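Local coordinates for protein dTDP-4-dehydrorhamnose reductase (Yersinia enterocolitica, PDB 5U9C) that probably catalyses the NADPH-dependent reduction of dTDP-4-dehydro-beta-L-rhamnose to dTDP-beta-L-rhamnose, in the pathway that makes dTDP-L-rhamnose, at residues Gly221-Ser224 with Arg225-Ala229; Gly170-Ile173 with Gln174-Lys177; Gly111-Lys115 with Leu116-Glu120. All coordinates share one frame; numbering follows the deposited sequence.

Contact 1: Gly221-Ser224 with Arg225-Ala229; sequences GTIS and RFDIA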
ATOM      1  N   GLY D 221      17.519  11.887 -17.233  1.00 28.20           N
ATOM      2  CA  GLY D 221      16.368  11.397 -17.988  1.00 29.11           C
ATOM      3  C   GLY D 221      15.859  10.079 -17.445  1.00 28.74           C
ATOM      4  O   GLY D 221      16.649   9.202 -17.079  1.00 30.16           O
ATOM      5  N   THR D 222      14.536   9.976 -17.356  1.00 28.34           N
ATOM      6  CA  THR D 222      13.845   8.758 -16.918  1.00 28.64           C
ATOM      7  C   THR D 222      13.112   8.307 -18.154  1.00 26.92           C
ATOM      8  O   THR D 222      12.129   8.918 -18.545  1.00 27.10           O
ATOM      9  CB  THR D 222      12.887   9.056 -15.761  1.00 29.08           C
ATOM     10  OG1 THR D 222      13.647   9.622 -14.704  1.00 30.31           O
ATOM     11  CG2 THR D 222      12.239   7.796 -15.253  1.00 29.75           C
ATOM     12  N   ILE D 223      13.578   7.197 -18.727  1.00 26.31           N
ATOM     13  CA  ILE D 223      13.111   6.710 -20.017  1.00 25.87           C
ATOM     14  C   ILE D 223      12.873   5.209 -20.043  1.00 24.99           C
ATOM     15  O   ILE D 223      13.292   4.499 -19.151  1.00 24.73           O
ATOM     16  CB  ILE D 223      14.185   7.050 -21.086  1.00 27.20           C
ATOM     17  CG1 ILE D 223      15.539   6.487 -20.617  1.00 28.38           C
ATOM     18  CG2 ILE D 223      14.246   8.555 -21.268  1.00 28.85           C
ATOM     19  CD1 ILE D 223      16.731   6.818 -21.436  1.00 31.14           C
ATOM     20  N   SER D 224      12.198   4.742 -21.082  1.00 24.83           N
ATOM     21  CA  SER D 224      11.910   3.300 -21.237  1.00 24.91           C
ATOM     22  C   SER D 224      12.873   2.719 -22.236  1.00 24.78           C
ATOM     23  O   SER D 224      13.546   3.473 -22.966  1.00 24.85           O
ATOM     24  CB  SER D 224      10.489   3.074 -21.773  1.00 24.46           C
ATOM     25  OG  SER D 224      10.350   3.566 -23.107  1.00 25.01           O
ATOM     26  N   ARG D 225      12.906   1.392 -22.312  1.00 24.54           N
ATOM     27  CA  ARG D 225      13.727   0.710 -23.314  1.00 26.55           C
ATOM     28  C   ARG D 225      13.221   1.076 -24.695  1.00 25.83           C
ATOM     29  O   ARG D 225      14.001   1.136 -25.637  1.00 25.00           O
ATOM     30  CB  ARG D 225      13.682  -0.797 -23.151  1.00 29.34           C
ATOM     31  CG  ARG D 225      14.222  -1.327 -21.837  1.00 32.65           C
ATOM     32  CD  ARG D 225      15.675  -0.984 -21.635  1.00 38.89           C
ATOM     33  NE  ARG D 225      16.235  -1.747 -20.515  1.00 43.76           N
ATOM     34  CZ  ARG D 225      17.527  -1.810 -20.215  1.00 45.84           C
ATOM     35  NH1 ARG D 225      18.445  -1.162 -20.954  1.00 47.42           N
ATOM     36  NH2 ARG D 225      17.905  -2.545 -19.172  1.00 47.77           N
ATOM     37  N   PHE D 226      11.911   1.305 -24.815  1.00 24.87           N
ATOM     38  CA  PHE D 226      11.323   1.721 -26.080  1.00 26.32           C
ATOM     39  C   PHE D 226      11.909   3.051 -26.544  1.00 26.07           C
ATOM     40  O   PHE D 226      12.235   3.214 -27.727  1.00 25.12           O
ATOM     41  CB  PHE D 226       9.786   1.806 -25.979  1.00 26.63           C
ATOM     42  CG  PHE D 226       9.134   2.425 -27.178  1.00 27.68           C
ATOM     43  CD1 PHE D 226       9.111   1.747 -28.401  1.00 28.66           C
ATOM     44  CD2 PHE D 226       8.526   3.679 -27.092  1.00 28.92           C
ATOM     45  CE1 PHE D 226       8.506   2.323 -29.518  1.00 30.55           C
ATOM     46  CE2 PHE D 226       7.922   4.261 -28.203  1.00 31.02           C
ATOM     47  CZ  PHE D 226       7.908   3.582 -29.426  1.00 31.64           C
ATOM     48  N   ASP D 227      12.032   4.002 -25.612  1.00 27.42           N
ATOM     49  CA  ASP D 227      12.623   5.321 -25.908  1.00 27.32           C
ATOM     50  C   ASP D 227      14.063   5.143 -26.393  1.00 26.49           C
ATOM     51  O   ASP D 227      14.501   5.791 -27.351  1.00 25.93           O
ATOM     52  CB  ASP D 227      12.660   6.227 -24.665  1.00 28.47           C
ATOM     53  CG  ASP D 227      11.294   6.642 -24.188  1.00 29.65           C
ATOM     54  OD1 ASP D 227      10.404   6.911 -25.015  1.00 31.93           O
ATOM     55  OD2 ASP D 227      11.119   6.738 -22.956  1.00 31.88           O
ATOM     56  N   ILE D 228      14.797   4.272 -25.716  1.00 24.32           N
ATOM     57  CA  ILE D 228      16.193   4.003 -26.071  1.00 24.72           C
ATOM     58  C   ILE D 228      16.275   3.350 -27.462  1.00 25.19           C
ATOM     59  O   ILE D 228      17.120   3.742 -28.294  1.00 25.99           O
ATOM     60  CB  ILE D 228      16.870   3.117 -24.995  1.00 24.03           C
ATOM     61  CG1 ILE D 228      16.956   3.893 -23.673  1.00 24.50           C
ATOM     62  CG2 ILE D 228      18.253   2.671 -25.461  1.00 24.17           C
ATOM     63  CD1 ILE D 228      17.394   3.039 -22.480  1.00 24.62           C
ATOM     64  N   ALA D 229      15.409   2.374 -27.729  1.00 24.05           N
ATOM     65  CA  ALA D 229      15.443   1.710 -29.044  1.00 25.97           C
ATOM     66  C   ALA D 229      15.143   2.717 -30.150  1.00 27.37           C
ATOM     67  O   ALA D 229      15.817   2.719 -31.178  1.00 27.85           O
ATOM     68  CB  ALA D 229      14.477   0.542 -29.095  1.00 26.55           C
TER

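Contact 2: Gly170-Ile173 with Gln174-Lys177; sequences GKII and QQIK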
ATOM      1  N   GLY D 170      23.477  -3.464 -27.587  1.00 33.61           N
ATOM      2  CA  GLY D 170      24.098  -4.344 -28.565  1.00 35.90           C
ATOM      3  C   GLY D 170      23.080  -5.182 -29.326  1.00 35.82           C
ATOM      4  O   GLY D 170      23.196  -5.339 -30.551  1.00 34.27           O
ATOM      5  N   LYS D 171      22.085  -5.714 -28.606  1.00 35.32           N
ATOM      6  CA  LYS D 171      21.023  -6.524 -29.233  1.00 37.60           C
ATOM      7  C   LYS D 171      20.167  -5.705 -30.195  1.00 36.15           C
ATOM      8  O   LYS D 171      19.819  -6.187 -31.281  1.00 35.12           O
ATOM      9  CB  LYS D 171      20.136  -7.194 -28.190  1.00 40.94           C
ATOM     10  CG  LYS D 171      20.818  -8.362 -27.501  1.00 48.37           C
ATOM     11  CD  LYS D 171      19.962  -8.988 -26.403  1.00 53.74           C
ATOM     12  CE  LYS D 171      19.867  -8.072 -25.190  1.00 57.98           C
ATOM     13  NZ  LYS D 171      19.107  -8.676 -24.065  1.00 63.82           N
ATOM     14  N   ILE D 172      19.808  -4.482 -29.798  1.00 32.00           N
ATOM     15  CA  ILE D 172      19.042  -3.607 -30.674  1.00 31.48           C
ATOM     16  C   ILE D 172      19.880  -3.310 -31.916  1.00 31.58           C
ATOM     17  O   ILE D 172      19.374  -3.374 -33.022  1.00 31.23           O
ATOM     18  CB  ILE D 172      18.633  -2.283 -29.987  1.00 31.06           C
ATOM     19  CG1 ILE D 172      17.630  -2.531 -28.847  1.00 31.99           C
ATOM     20  CG2 ILE D 172      18.058  -1.285 -31.002  1.00 31.00           C
ATOM     21  CD1 ILE D 172      16.311  -3.143 -29.274  1.00 33.25           C
ATOM     22  N   ILE D 173      21.164  -2.999 -31.726  1.00 31.05           N
ATOM     23  CA  ILE D 173      22.045  -2.707 -32.846  1.00 32.37           C
ATOM     24  C   ILE D 173      22.194  -3.926 -33.806  1.00 34.39           C
ATOM     25  O   ILE D 173      22.187  -3.761 -35.032  1.00 32.21           O
ATOM     26  CB  ILE D 173      23.404  -2.144 -32.369  1.00 32.01           C
ATOM     27  CG1 ILE D 173      23.196  -0.731 -31.785  1.00 31.96           C
ATOM     28  CG2 ILE D 173      24.387  -2.065 -33.517  1.00 33.94           C
ATOM     29  CD1 ILE D 173      24.431  -0.088 -31.187  1.00 32.55           C
ATOM     30  N   GLN D 174      22.328  -5.120 -33.238  1.00 36.34           N
ATOM     31  CA  GLN D 174      22.422  -6.382 -34.011  1.00 40.01           C
ATOM     32  C   GLN D 174      21.158  -6.601 -34.877  1.00 36.78           C
ATOM     33  O   GLN D 174      21.245  -7.000 -36.064  1.00 35.98           O
ATOM     34  CB  GLN D 174      22.618  -7.550 -33.042  1.00 45.00           C
ATOM     35  CG  GLN D 174      22.758  -8.921 -33.678  1.00 52.19           C
ATOM     36  CD  GLN D 174      22.745 -10.058 -32.651  1.00 60.17           C
ATOM     37  OE1 GLN D 174      22.606  -9.833 -31.434  1.00 64.14           O
ATOM     38  NE2 GLN D 174      22.869 -11.296 -33.145  1.00 66.46           N
ATOM     39  N   GLN D 175      19.991  -6.327 -34.299  1.00 33.82           N
ATOM     40  CA  GLN D 175      18.726  -6.455 -35.036  1.00 33.96           C
ATOM     41  C   GLN D 175      18.635  -5.423 -36.158  1.00 32.65           C
ATOM     42  O   GLN D 175      18.139  -5.732 -37.251  1.00 31.57           O
ATOM     43  CB  GLN D 175      17.516  -6.339 -34.118  1.00 33.65           C
ATOM     44  CG  GLN D 175      17.374  -7.508 -33.167  1.00 35.92           C
ATOM     45  CD  GLN D 175      16.266  -7.267 -32.160  1.00 37.42           C
ATOM     46  OE1 GLN D 175      15.074  -7.353 -32.476  1.00 40.43           O
ATOM     47  NE2 GLN D 175      16.652  -6.985 -30.948  1.00 38.25           N
ATOM     48  N   ILE D 176      19.105  -4.206 -35.886  1.00 30.78           N
ATOM     49  CA  ILE D 176      19.110  -3.148 -36.904  1.00 31.62           C
ATOM     50  C   ILE D 176      20.040  -3.560 -38.050  1.00 33.69           C
ATOM     51  O   ILE D 176      19.646  -3.525 -39.207  1.00 32.37           O
ATOM     52  CB  ILE D 176      19.505  -1.764 -36.336  1.00 31.60           C
ATOM     53  CG1 ILE D 176      18.365  -1.207 -35.478  1.00 30.52           C
ATOM     54  CG2 ILE D 176      19.815  -0.799 -37.483  1.00 32.82           C
ATOM     55  CD1 ILE D 176      18.714   0.010 -34.628  1.00 30.29           C
ATOM     56  N   LYS D 177      21.257  -3.985 -37.717  1.00 35.83           N
ATOM     57  CA  LYS D 177      22.229  -4.406 -38.726  1.00 38.58           C
ATOM     58  C   LYS D 177      21.766  -5.626 -39.535  1.00 38.10           C
ATOM     59  O   LYS D 177      22.121  -5.769 -40.695  1.00 38.40           O
ATOM     60  CB  LYS D 177      23.584  -4.683 -38.084  1.00 42.27           C
ATOM     61  CG  LYS D 177      24.326  -3.428 -37.645  1.00 47.20           C
ATOM     62  CD  LYS D 177      25.643  -3.805 -36.979  1.00 52.03           C
ATOM     63  CE  LYS D 177      26.508  -2.595 -36.683  1.00 56.39           C
ATOM     64  NZ  LYS D 177      26.998  -1.950 -37.930  1.00 61.54           N
TER

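Contact 3: Gly111-Lys115 with Leu116-Glu120; sequences GGEGK and LSYNE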
ATOM      1  N   GLY D 111      12.500   1.011  -6.021  1.00 23.63           N
ATOM      2  CA  GLY D 111      11.402   0.550  -6.845  1.00 25.88           C
ATOM      3  C   GLY D 111      10.114   0.248  -6.139  1.00 26.00           C
ATOM      4  O   GLY D 111       9.051   0.475  -6.693  1.00 26.03           O
ATOM      5  N   GLY D 112      10.204  -0.252  -4.907  1.00 27.08           N
ATOM      6  CA  GLY D 112       9.028  -0.623  -4.162  1.00 28.29           C
ATOM      7  C   GLY D 112       8.115   0.549  -3.898  1.00 30.60           C
ATOM      8  O   GLY D 112       6.904   0.384  -3.804  1.00 31.32           O
ATOM      9  N   GLU D 113       8.676   1.744  -3.812  1.00 29.74           N
ATOM     10  CA  GLU D 113       7.835   2.915  -3.557  1.00 33.53           C
ATOM     11  C   GLU D 113       6.956   3.304  -4.732  1.00 32.73           C
ATOM     12  O   GLU D 113       5.917   3.923  -4.532  1.00 35.83           O
ATOM     13  CB  GLU D 113       8.677   4.105  -3.110  1.00 35.95           C
ATOM     14  CG  GLU D 113       7.853   5.346  -2.823  1.00 38.72           C
ATOM     15  CD  GLU D 113       8.659   6.463  -2.196  1.00 41.44           C
ATOM     16  OE1 GLU D 113       9.828   6.235  -1.791  1.00 43.73           O
ATOM     17  OE2 GLU D 113       8.105   7.584  -2.141  1.00 45.40           O
ATOM     18  N   GLY D 114       7.389   3.013  -5.962  1.00 29.28           N
ATOM     19  CA  GLY D 114       6.578   3.321  -7.128  1.00 28.87           C
ATOM     20  C   GLY D 114       6.658   4.719  -7.709  1.00 29.22           C
ATOM     21  O   GLY D 114       5.859   5.070  -8.604  1.00 29.98           O
ATOM     22  N   LYS D 115       7.618   5.524  -7.260  1.00 27.95           N
ATOM     23  CA  LYS D 115       7.740   6.860  -7.876  1.00 28.99           C
ATOM     24  C   LYS D 115       8.625   6.823  -9.113  1.00 26.76           C
ATOM     25  O   LYS D 115       9.185   5.779  -9.449  1.00 25.05           O
ATOM     26  CB  LYS D 115       8.137   7.929  -6.881  1.00 31.87           C
ATOM     27  CG  LYS D 115       9.454   7.794  -6.185  1.00 32.23           C
ATOM     28  CD  LYS D 115       9.543   8.971  -5.214  1.00 33.66           C
ATOM     29  CE  LYS D 115      10.837   9.058  -4.456  1.00 32.40           C
ATOM     30  NZ  LYS D 115      10.833  10.344  -3.707  1.00 32.95           N
ATOM     31  N   LEU D 116       8.731   7.944  -9.801  1.00 26.56           N
ATOM     32  CA  LEU D 116       9.433   7.997 -11.088  1.00 27.61           C
ATOM     33  C   LEU D 116      10.959   8.115 -11.034  1.00 27.70           C
ATOM     34  O   LEU D 116      11.650   7.605 -11.926  1.00 25.44           O
ATOM     35  CB  LEU D 116       8.802   9.088 -11.957  1.00 30.19           C
ATOM     36  CG  LEU D 116       7.276   8.814 -12.183  1.00 33.45           C
ATOM     37  CD1 LEU D 116       6.609   9.840 -13.098  1.00 34.64           C
ATOM     38  CD2 LEU D 116       6.953   7.396 -12.684  1.00 34.44           C
ATOM     39  N   SER D 117      11.490   8.709  -9.964  1.00 26.34           N
ATOM     40  CA  SER D 117      12.928   8.893  -9.866  1.00 28.09           C
ATOM     41  C   SER D 117      13.351   8.942  -8.404  1.00 26.99           C
ATOM     42  O   SER D 117      12.563   9.380  -7.564  1.00 27.86           O
ATOM     43  CB  SER D 117      13.307  10.212 -10.546  1.00 30.07           C
ATOM     44  OG  SER D 117      14.676  10.236 -10.781  1.00 37.04           O
ATOM     45  N   TYR D 118      14.580   8.518  -8.115  1.00 24.19           N
ATOM     46  CA  TYR D 118      15.111   8.489  -6.758  1.00 24.18           C
ATOM     47  C   TYR D 118      16.494   9.173  -6.658  1.00 24.62           C
ATOM     48  O   TYR D 118      17.385   8.931  -7.503  1.00 25.26           O
ATOM     49  CB  TYR D 118      15.258   7.028  -6.277  1.00 23.88           C
ATOM     50  CG  TYR D 118      13.963   6.238  -6.313  1.00 24.43           C
ATOM     51  CD1 TYR D 118      13.569   5.561  -7.460  1.00 22.73           C
ATOM     52  CD2 TYR D 118      13.122   6.192  -5.198  1.00 25.57           C
ATOM     53  CE1 TYR D 118      12.376   4.870  -7.505  1.00 23.75           C
ATOM     54  CE2 TYR D 118      11.916   5.504  -5.231  1.00 25.96           C
ATOM     55  CZ  TYR D 118      11.556   4.831  -6.383  1.00 25.05           C
ATOM     56  OH  TYR D 118      10.371   4.136  -6.402  1.00 24.93           O
ATOM     57  N   ASN D 119      16.679  10.001  -5.627  1.00 24.18           N
ATOM     58  CA  ASN D 119      17.984  10.610  -5.364  1.00 24.80           C
ATOM     59  C   ASN D 119      18.634   9.973  -4.114  1.00 24.76           C
ATOM     60  O   ASN D 119      18.047   9.050  -3.504  1.00 25.34           O
ATOM     61  CB  ASN D 119      17.890  12.140  -5.299  1.00 24.90           C
ATOM     62  CG  ASN D 119      17.082  12.634  -4.132  1.00 25.83           C
ATOM     63  OD1 ASN D 119      17.207  12.126  -3.002  1.00 25.07           O
ATOM     64  ND2 ASN D 119      16.272  13.666  -4.379  1.00 25.43           N
ATOM     65  N   GLU D 120      19.832  10.433  -3.754  1.00 24.38           N
ATOM     66  CA  GLU D 120      20.573   9.863  -2.623  1.00 24.89           C
ATOM     67  C   GLU D 120      19.878   9.994  -1.238  1.00 26.95           C
ATOM     68  O   GLU D 120      20.235   9.278  -0.313  1.00 27.69           O
ATOM     69  CB  GLU D 120      22.021  10.383  -2.555  1.00 24.79           C
ATOM     70  CG  GLU D 120      22.914  10.062  -3.766  1.00 24.02           C
ATOM     71  CD  GLU D 120      22.877  11.114  -4.885  1.00 24.18           C
ATOM     72  OE1 GLU D 120      21.913  11.897  -4.960  1.00 23.97           O
ATOM     73  OE2 GLU D 120      23.819  11.142  -5.712  1.00 24.17           O
TER
HETATM   74  O   HOH W   1       9.463   3.303  -8.769  1.00 23.16           O

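Contact 1: Gly221-Ser224 with Arg225-Ala229
Ser224 and Asp227 face each other across the first turn of helix 225-235, each side chain bonded to the other's backbone amide. Ser224 OG sits between its own backbone N and carbonyl carbon (chi1 66°), and from there it accepts a hydrogen bond from Asp227 N at 3.0 Å. In return the carboxylate of Asp227 takes the amide of Ser224: N to OD2 is 2.9 Å and the bond is nearly straight at 173°. The amide meets OD2 on its anti side, about 33° out of the carboxylate plane. Beyond this pair the ordinary helical ladder begins, with Ile228 N donating to Ser224 O at 3.1 Å.

Two isoleucines pack beside the polar pair. Ile223 lays its CB against Asp227 OD2 at 3.6 Å, the two side chains running at a slant to one another. Its CD1 continues to Ile228 CG1, 3.7 Å away, where the two isoleucines meet at about a right angle. Phe226 turns its ring off toward Ile242 and Pro244, leaving CB 3.4 Å from Ser224 OG. Arg225 leads the other way, to a cation-pi contact with Trp156 and to Phe168, a residue of the (R)-malate site. Reciprocal bonds of this kind, serine at the N-cap and an acid three residues on, define the capping box that starts a helix.

Contact 2: Gly170-Ile173 with Gln174-Lys177
Gly170 O receives the amide of Gln174 in one of a run of i to i+4 bonds in helix 168-177, an alpha-helix of the RmlD substrate-binding region. The 2.8 Å separation of Gln174 N and Gly170 O belongs to the backbone ladder, while Gln174 CB rests against the same oxygen at 3.4 Å.

Gln175 makes two bonds to one oxygen. Its amide N donates to Lys171 O at 3.0 Å, and its side chain, CG beside the backbone N (chi1 -68°) and extended from there, runs along the helix to donate a second time, NE2 to the same Lys171 O at 3.3 Å. The two donors approach from opposite faces of the carbonyl plane, and NE2 stands well above that plane, 68° out of it. So far off the lone pairs, the side-chain bond can add only a little to the main-chain one at Lys171, a residue of the (R)-malate site.

Ile176 takes the next rung, from N to Ile172 O. Its CD1 lies 3.9 Å from Ile172 CG2, the two side chains meeting at a slant. Both isoleucines also touch Ile183 of strand 182-186 and Ile232 of helix 225-235, making one apolar flank of the helix; Ile176 O is in addition hydrogen-bonded to a citrate probably left from crystallisation.

Lys177 ends the walk, its N bonded to Ile173 O at 2.9 Å. The lysine chain lies alongside Ile173, pointing the same way, and bends at its last torsion, with CE 3.8 Å from Ile173 CG2.

Contact 3: Gly111-Lys115 with Leu116-Glu120
From Gly111 to Gly114 the backbone makes a type I beta turn, closed by Gly114 N donating to Gly111 O at 3.1 Å, and the chain then doubles back so that Tyr118, on the short strand 117-118, returns to the turn. The turn belongs to the loop between strand 100-106 and strand 117-118, at a place where other subunits come close. The phenol oxygen points into the turn, where Tyr118 OH comes 3.2 Å from Gly114 N.

The Lys115 chain passes obliquely by the Tyr118 ring: its CG approaches Tyr118 CE2 at 3.5 Å, and CE comes 3.7 Å from Tyr118 CD2. With CG between the backbone N and the carbonyl carbon (chi1 62°), the extended aliphatic chain can run past the ring before NZ reaches its salt bridge with Asp122 and a hydrogen bond to Tyr129 of a neighbouring subunit. Glu113 also meets the tyrosine, its CB 3.7 Å from Tyr118 OH, and its carboxylate is turned 72° from the ring plane with OE1 near the ring edge. Phe110 stacks on the same ring.

Strand 117-118 itself pairs with strand 261-262. A single water ties the hydroxyl back to the loop: lying in the ring plane, it accepts from Tyr118 OH at 2.7 Å and donates to Lys115 O at 2.6 Å.

Read from the N terminus, contact 3 comes first, following strand 100-106 of the central parallel sheet and turning the chain at Gly111-Gly114 before it enters strand 117-118, whose tyrosine reaches back. Contact 2 is next, wholly within helix 168-177, and contact 1 follows at the start of helix 225-235. Each closes only a few residues, and they stand in series: none nests in or crosses another. Ala229 CB of contact 1 packs 4.1 Å from Ile172 CD1 of contact 2, joining the two helices, while Thr222 CG2 lies 3.4 Å from Leu116 O of contact 3. Contact 1 is therefore the bridge, since contacts 2 and 3 stay about 21 Å apart at their nearest atoms.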